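Local coordinates for 3-dehydroquinate dehydratase (Thermus thermophilus, PDB 2UYG), which probably catalyses the trans-dehydration of 3-dehydroquinate to 3-dehydroshikimate through an enolate intermediate, the third step of the chorismate pathway, as a homododecameric type II dehydroquinase, at residues 33-39 / 129-135; 59-63 / 90-94; 85-89 / 114-119. One frame throughout, in Å; residues are numbered along the deposited sequence.

Contact 1 of 3, residues 33-39 / 129-135; sequences CEAWGAE and LSYKLAL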
# COMPACT_ATOMS: atom_id res chain seq x y z
N CYS A 33 3.74 -15.87 39.52
CA CYS A 33 4.95 -15.14 39.31
C CYS A 33 5.77 -15.01 40.62
O CYS A 33 6.98 -15.15 40.56
CB CYS A 33 4.66 -13.76 38.70
SG CYS A 33 4.01 -13.68 37.00
N GLU A 34 5.14 -14.72 41.76
CA GLU A 34 5.83 -14.72 43.08
C GLU A 34 6.53 -16.06 43.35
O GLU A 34 7.67 -16.09 43.79
CB GLU A 34 4.86 -14.39 44.26
CG GLU A 34 4.82 -15.41 45.46
CD GLU A 34 3.43 -16.05 45.78
OE1 GLU A 34 2.60 -15.40 46.53
OE2 GLU A 34 3.15 -17.20 45.34
N ALA A 35 5.85 -17.17 43.10
CA ALA A 35 6.41 -18.45 43.46
C ALA A 35 7.56 -18.78 42.48
O ALA A 35 8.61 -19.32 42.87
CB ALA A 35 5.29 -19.55 43.46
N TRP A 36 7.41 -18.40 41.21
CA TRP A 36 8.48 -18.66 40.24
C TRP A 36 9.71 -17.85 40.55
O TRP A 36 10.87 -18.32 40.44
CB TRP A 36 8.00 -18.34 38.83
CG TRP A 36 7.06 -19.35 38.26
CD1 TRP A 36 7.10 -20.71 38.46
CD2 TRP A 36 5.92 -19.10 37.43
NE1 TRP A 36 6.05 -21.31 37.81
CE2 TRP A 36 5.31 -20.37 37.16
CE3 TRP A 36 5.37 -17.95 36.83
CZ2 TRP A 36 4.18 -20.51 36.35
CZ3 TRP A 36 4.22 -18.09 36.03
CH2 TRP A 36 3.63 -19.37 35.82
N GLY A 37 9.50 -16.60 40.90
CA GLY A 37 10.63 -15.74 41.21
C GLY A 37 11.35 -16.38 42.40
O GLY A 37 12.56 -16.60 42.33
N ALA A 38 10.58 -16.69 43.44
CA ALA A 38 11.08 -17.19 44.69
C ALA A 38 11.74 -18.52 44.50
O ALA A 38 12.86 -18.69 45.00
CB ALA A 38 9.95 -17.30 45.73
N GLU A 39 11.16 -19.51 43.78
CA GLU A 39 11.93 -20.75 43.79
C GLU A 39 13.28 -20.25 43.45
O GLU A 39 14.19 -20.28 44.28
CB GLU A 39 11.53 -21.91 42.85
CG GLU A 39 10.94 -21.60 41.53
CD GLU A 39 9.86 -22.58 41.19
OE1 GLU A 39 9.09 -22.99 42.09
OE2 GLU A 39 9.78 -22.95 40.02
N LEU A 129 2.84 -19.16 31.54
CA LEU A 129 4.22 -19.56 31.37
C LEU A 129 5.06 -18.59 30.55
O LEU A 129 6.25 -18.69 30.60
CB LEU A 129 4.23 -20.97 30.72
CG LEU A 129 3.74 -22.03 31.70
CD1 LEU A 129 3.44 -23.28 30.94
CD2 LEU A 129 4.80 -22.33 32.78
N SER A 130 4.49 -17.68 29.75
CA SER A 130 5.34 -16.63 29.12
C SER A 130 6.03 -15.79 30.20
O SER A 130 7.14 -15.27 29.97
CB SER A 130 4.54 -15.61 28.24
OG SER A 130 3.79 -16.22 27.25
N TYR A 131 5.32 -15.59 31.33
CA TYR A 131 5.90 -14.84 32.48
C TYR A 131 7.00 -15.61 33.11
O TYR A 131 8.13 -15.10 33.38
CB TYR A 131 4.83 -14.41 33.54
CG TYR A 131 3.86 -13.40 33.01
CD1 TYR A 131 2.83 -13.76 32.08
CD2 TYR A 131 3.90 -12.05 33.46
CE1 TYR A 131 1.89 -12.78 31.57
CE2 TYR A 131 2.94 -11.12 33.00
CZ TYR A 131 1.97 -11.49 32.05
OH TYR A 131 1.08 -10.54 31.64
N LYS A 132 6.73 -16.88 33.28
CA LYS A 132 7.79 -17.83 33.78
C LYS A 132 9.05 -17.74 33.04
O LYS A 132 10.17 -17.60 33.63
CB LYS A 132 7.32 -19.28 33.66
CG LYS A 132 7.66 -20.10 34.85
CD LYS A 132 8.74 -21.10 34.74
CE LYS A 132 8.22 -22.46 35.07
NZ LYS A 132 9.02 -23.05 36.08
N LEU A 133 8.92 -17.92 31.73
CA LEU A 133 10.11 -17.93 30.92
C LEU A 133 10.90 -16.61 30.97
O LEU A 133 12.18 -16.62 30.91
CB LEU A 133 9.84 -18.26 29.44
CG LEU A 133 8.98 -19.41 28.89
CD1 LEU A 133 9.24 -19.67 27.40
CD2 LEU A 133 8.84 -20.65 29.66
N ALA A 134 10.15 -15.48 31.07
CA ALA A 134 10.83 -14.18 31.23
C ALA A 134 11.68 -14.18 32.51
O ALA A 134 12.75 -13.66 32.54
CB ALA A 134 9.83 -13.01 31.28
N LEU A 135 11.13 -14.75 33.58
CA LEU A 135 11.86 -14.80 34.88
C LEU A 135 13.11 -15.68 34.82
O LEU A 135 14.16 -15.30 35.31
CB LEU A 135 10.91 -15.18 36.00
CG LEU A 135 9.82 -14.12 36.24
CD1 LEU A 135 8.70 -14.62 37.14
CD2 LEU A 135 10.38 -12.77 36.75
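Lys132 lays its aliphatic chain across one face of the Trp36 indole, the two side chains meeting at about a right angle. CG does most of the touching: it stands 3.3 Å from the centroid of the five-membered ring and 13° off the ring normal, a CH-pi contact. Bends at chi2, chi3 and chi4 keep the rest of the lysine close to the pyrrole side, where Lys132 CE comes within 3.7 Å of Trp36 NE1. Lys132 NZ ends 4.0 Å from Glu39 OE2, too far for a salt bridge, so any attraction between the two charges is likely to be modest; a long, weak ion pair reaches Glu140 of a second subunit. At the benzene end of the indole, Leu129 CD2 approaches Trp36 CZ2 at 4.1 Å. Nearer the sheet, Cys33 SG rests against Tyr131 CB at 3.6 Å and lies obliquely to the phenol ring, a sulfur-aromatic contact. Leu135 reaches with CD1 to Trp36 CB and to the carbonyl oxygen of Cys33. With CG anti to the carbonyl carbon (chi1 -67°), Tyr131 leads its ring away from helix 33-39, and its hydroxyl hydrogen-bonds Asn73, a predicted substrate-binding residue. The axes of segments 33-39 and 129-135 make 25° and come within 9.8 Å of each other, as neighbouring helices on one face of the flavodoxin-like alpha/beta fold of type II dehydroquinases.

Contact 2 of 3, residues 59-63 / 90-94; sequences VQQAH and AQPLP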
# COMPACT_ATOMS: atom_id res chain seq x y z
N VAL A 59 7.20 2.27 34.22
CA VAL A 59 8.45 1.88 33.62
C VAL A 59 9.49 2.93 33.90
O VAL A 59 10.62 2.59 34.29
CB VAL A 59 8.43 1.29 32.11
CG1 VAL A 59 7.14 0.69 31.68
CG2 VAL A 59 9.09 2.17 31.18
N GLN A 60 9.09 4.20 33.85
CA GLN A 60 10.07 5.30 33.98
C GLN A 60 10.79 5.27 35.34
O GLN A 60 12.05 5.42 35.40
CB GLN A 60 9.42 6.67 33.80
CG GLN A 60 9.07 7.12 32.42
CD GLN A 60 8.24 8.44 32.42
OE1 GLN A 60 7.88 8.96 33.47
NE2 GLN A 60 7.95 8.93 31.28
N GLN A 61 10.01 5.13 36.41
CA GLN A 61 10.51 5.35 37.80
C GLN A 61 11.13 3.98 38.28
O GLN A 61 11.76 3.94 39.29
CB GLN A 61 9.32 5.84 38.74
CG GLN A 61 9.49 6.96 39.99
CD GLN A 61 9.14 8.49 39.56
OE1 GLN A 61 9.90 9.13 38.81
NE2 GLN A 61 7.98 9.02 40.01
N ALA A 62 10.93 2.85 37.59
CA ALA A 62 11.34 1.55 38.13
C ALA A 62 12.80 1.41 38.67
O ALA A 62 13.03 0.83 39.76
CB ALA A 62 11.05 0.44 37.16
N HIS A 63 13.77 1.95 37.96
CA HIS A 63 15.16 1.88 38.36
C HIS A 63 15.41 2.68 39.65
O HIS A 63 16.24 2.30 40.41
CB HIS A 63 16.13 2.37 37.28
CG HIS A 63 16.07 3.85 37.04
ND1 HIS A 63 17.00 4.73 37.56
CD2 HIS A 63 15.15 4.61 36.38
CE1 HIS A 63 16.68 5.96 37.18
NE2 HIS A 63 15.59 5.91 36.41
N ALA A 90 13.82 5.38 27.60
CA ALA A 90 14.29 6.54 28.35
C ALA A 90 14.84 6.15 29.67
O ALA A 90 15.17 7.04 30.39
CB ALA A 90 13.17 7.53 28.55
N GLN A 91 14.91 4.83 29.97
CA GLN A 91 15.32 4.28 31.26
C GLN A 91 16.30 3.10 31.10
O GLN A 91 16.36 2.47 30.05
CB GLN A 91 14.07 3.90 32.09
CG GLN A 91 13.09 2.82 31.62
CD GLN A 91 13.69 1.48 31.75
OE1 GLN A 91 14.10 1.13 32.86
NE2 GLN A 91 13.88 0.76 30.61
N PRO A 92 17.11 2.82 32.10
CA PRO A 92 18.27 1.93 31.91
C PRO A 92 18.04 0.38 32.06
O PRO A 92 18.90 -0.44 31.66
CB PRO A 92 19.26 2.51 32.94
CG PRO A 92 18.40 2.80 34.12
CD PRO A 92 17.09 3.37 33.47
N LEU A 93 16.88 -0.03 32.53
CA LEU A 93 16.64 -1.39 32.88
C LEU A 93 16.34 -2.24 31.62
O LEU A 93 15.78 -1.76 30.61
CB LEU A 93 15.47 -1.48 33.87
CG LEU A 93 15.53 -0.78 35.24
CD1 LEU A 93 14.43 -1.29 36.11
CD2 LEU A 93 16.89 -0.85 35.98
N PRO A 94 16.77 -3.47 31.63
CA PRO A 94 16.34 -4.43 30.62
C PRO A 94 14.83 -4.66 30.72
O PRO A 94 14.36 -4.91 31.83
CB PRO A 94 17.02 -5.73 31.05
CG PRO A 94 17.41 -5.50 32.42
CD PRO A 94 17.78 -4.05 32.54
O HOH W 1 13.39 2.31 35.26
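Gln91 turns its side chain toward Val59 and Gln60 in the C-terminal part of helix 52-61 and can be followed outward from its backbone. Gln91 CB lies 4.2 Å from the carbonyl oxygen of Gln60. Gln91 CG, set between the backbone N and the carbonyl carbon (chi1 63°), comes to 3.6 Å from Val59 O and also meets Val59 CG2. A further bend at chi2 folds the amide back over its own loop. There OE1 accepts the backbone N-H of Leu93, with the donor standing well above the carbonyl plane, while Gln91 NE2 gives a nearly straight bond to Leu93 O (3.2 Å, N-H...O angle 169°) that stays close to the plane of the amide. NE2 also bonds Ile88 O, in the last turn of helix 82-89, so the group is gripped from two directions and its flip is fixed. Gln91 OE1 lies 2.8 Å from a water that is placed to donate to it and to Val59 O while accepting the N-H of His63, bridging the two segments. This loop is the alpha-to-beta turn between helix 82-89 and strand 95-99 in the parallel alpha/beta fold, and the NE2 bond to Ile88 O links it to the helix it follows. With an alanine in place of Gln91 the amide is gone, and Leu93 N and Leu93 O would probably lose their side-chain partners, the water its link to this loop, and the turn its tie to Ile88 O. Beyond Gln91, Pro92 sets its CD over one face of the His63 imidazole, 3.9 Å from the ring centroid and 24° off the normal, a CH-pi contact displaced toward the rim. Leu93 completes the seam: CD2 packs on His63 CB at 3.6 Å, and CD1 on Ala62 CB at 3.9 Å.

Contact 3 of 3, residues 85-89 / 114-119; sequences LDAIR and VTAPAC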
# COMPACT_ATOMS: atom_id res chain seq x y z
N LEU A 85 6.82 2.88 24.21
CA LEU A 85 8.16 2.64 23.65
C LEU A 85 9.14 3.67 24.15
O LEU A 85 10.22 3.36 24.46
CB LEU A 85 8.13 2.85 22.13
CG LEU A 85 9.12 2.26 21.15
CD1 LEU A 85 9.34 3.19 19.90
CD2 LEU A 85 10.38 1.60 21.69
N ASP A 86 8.79 4.94 24.07
CA ASP A 86 9.78 5.96 24.41
C ASP A 86 10.12 5.84 25.92
O ASP A 86 11.24 6.09 26.33
CB ASP A 86 9.26 7.37 24.06
CG ASP A 86 9.61 7.81 22.67
OD1 ASP A 86 10.34 7.07 21.98
OD2 ASP A 86 9.20 8.91 22.12
N ALA A 87 9.12 5.47 26.72
CA ALA A 87 9.32 5.28 28.15
C ALA A 87 10.37 4.21 28.34
O ALA A 87 11.29 4.44 29.11
CB ALA A 87 8.09 4.88 28.83
N ILE A 88 10.25 3.08 27.62
CA ILE A 88 11.21 2.03 27.86
C ILE A 88 12.64 2.41 27.45
O ILE A 88 13.61 1.99 28.13
CB ILE A 88 10.79 0.57 27.40
CG1 ILE A 88 11.68 0.05 26.35
CG2 ILE A 88 9.25 0.27 27.22
CD1 ILE A 88 12.39 -1.06 26.88
N ARG A 89 12.75 3.20 26.38
CA ARG A 89 14.03 3.66 25.86
C ARG A 89 14.65 4.69 26.80
O ARG A 89 15.87 4.84 26.83
CB ARG A 89 13.92 4.30 24.46
CG ARG A 89 13.96 3.31 23.23
CD ARG A 89 15.39 3.14 22.63
NE ARG A 89 16.25 2.06 23.25
CZ ARG A 89 17.20 2.23 24.23
NH1 ARG A 89 17.90 1.16 24.67
NH2 ARG A 89 17.43 3.43 24.80
N VAL A 114 4.79 -2.21 18.69
CA VAL A 114 5.61 -1.04 18.73
C VAL A 114 6.54 -0.92 19.84
O VAL A 114 7.42 -0.07 19.75
CB VAL A 114 4.84 0.28 18.65
CG1 VAL A 114 3.73 0.22 17.58
CG2 VAL A 114 4.40 0.87 20.02
N THR A 115 6.37 -1.68 20.90
CA THR A 115 7.33 -1.67 22.02
C THR A 115 8.45 -2.63 21.85
O THR A 115 9.51 -2.41 22.43
CB THR A 115 6.70 -2.03 23.35
OG1 THR A 115 5.89 -3.19 23.19
CG2 THR A 115 5.78 -0.89 23.85
N ALA A 116 8.26 -3.68 21.02
CA ALA A 116 9.23 -4.79 21.03
C ALA A 116 10.64 -4.37 20.57
O ALA A 116 11.61 -4.94 21.11
CB ALA A 116 8.69 -6.09 20.24
N PRO A 117 10.78 -3.42 19.63
CA PRO A 117 12.12 -2.97 19.22
C PRO A 117 13.01 -2.52 20.34
O PRO A 117 14.22 -2.63 20.12
CB PRO A 117 11.84 -1.82 18.21
CG PRO A 117 10.48 -2.19 17.63
CD PRO A 117 9.74 -2.84 18.77
N ALA A 118 12.48 -2.03 21.46
CA ALA A 118 13.30 -1.56 22.53
C ALA A 118 13.49 -2.53 23.68
O ALA A 118 14.18 -2.20 24.58
CB ALA A 118 12.74 -0.25 23.07
N CYS A 119 12.94 -3.72 23.64
CA CYS A 119 13.10 -4.72 24.68
C CYS A 119 14.31 -5.71 24.40
O CYS A 119 14.70 -5.96 23.26
CB CYS A 119 11.76 -5.51 24.77
SG CYS A 119 10.23 -4.49 25.26
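Ala118 points its methyl group at helix 82-89 and is met there by three side chains. Leu85 CD2 comes to 3.3 Å from Ala118 CB and Ile88 CG1 to 3.5 Å from the same atom, both closer than carbons normally pack, while the CG methylene of Arg89 adds a third neighbour at 3.8 Å. Leu85 extends away from its own backbone N (chi1 -158°), which carries its branch to the loop and brings CG within 3.2 Å of Val114 O. Ile88 reaches past the alanine, its CD1 approaching Ala118 O and, less closely, Cys119 SG at 4.4 Å. Thr115 lends its methyl, CG2, which lies 3.9 Å from Leu85 N. No hydrogen bond links the two segments; aliphatic groups pack on one another and on backbone atoms, carbonyl oxygens among them.

Residues 116-118 form a short 3-10 turn in the loop that leads from strand 95-99 to strand 121-124 of the parallel alpha/beta fold, where this turn packs on the side of helix 82-89. The turn is steadied from within by Ala118 N bonding Thr115 O at 3.1 Å and Cys119 N bonding Ala116 O. Further out, the hydroxyl of Thr115 is held by Glu97 and Ser113, and Asn102 of a second subunit bonds the carbonyl oxygens of Ala116 and Cys119. On the helix, Asp86, predicted to bind substrate, has a side chain that leaves the backbone away from the loop and forms a salt bridge with Arg110 of a third subunit, while Phe109 of that same subunit packs on Leu85.

The three contacts are distributed over the two faces of the five-stranded parallel sheet. Contact 1 pairs helices 26-39 and 129-140 on one side, its centre about 20 Å from that of contact 2 and about 22 Å from that of contact 3, without touching either. Contacts 2 and 3 lie together on the other side, centres about 11 Å apart, and meet where Val59 CG2 packs on Ala87 CB at 3.7 Å. Along the chain both are nested inside the loop closed by contact 1, and their segments alternate, so that together they join neighbouring alpha/beta units. Contacts 1 and 3 reach the second subunit, contacts 2 and 3 the third, tying both layers to the dodecamer.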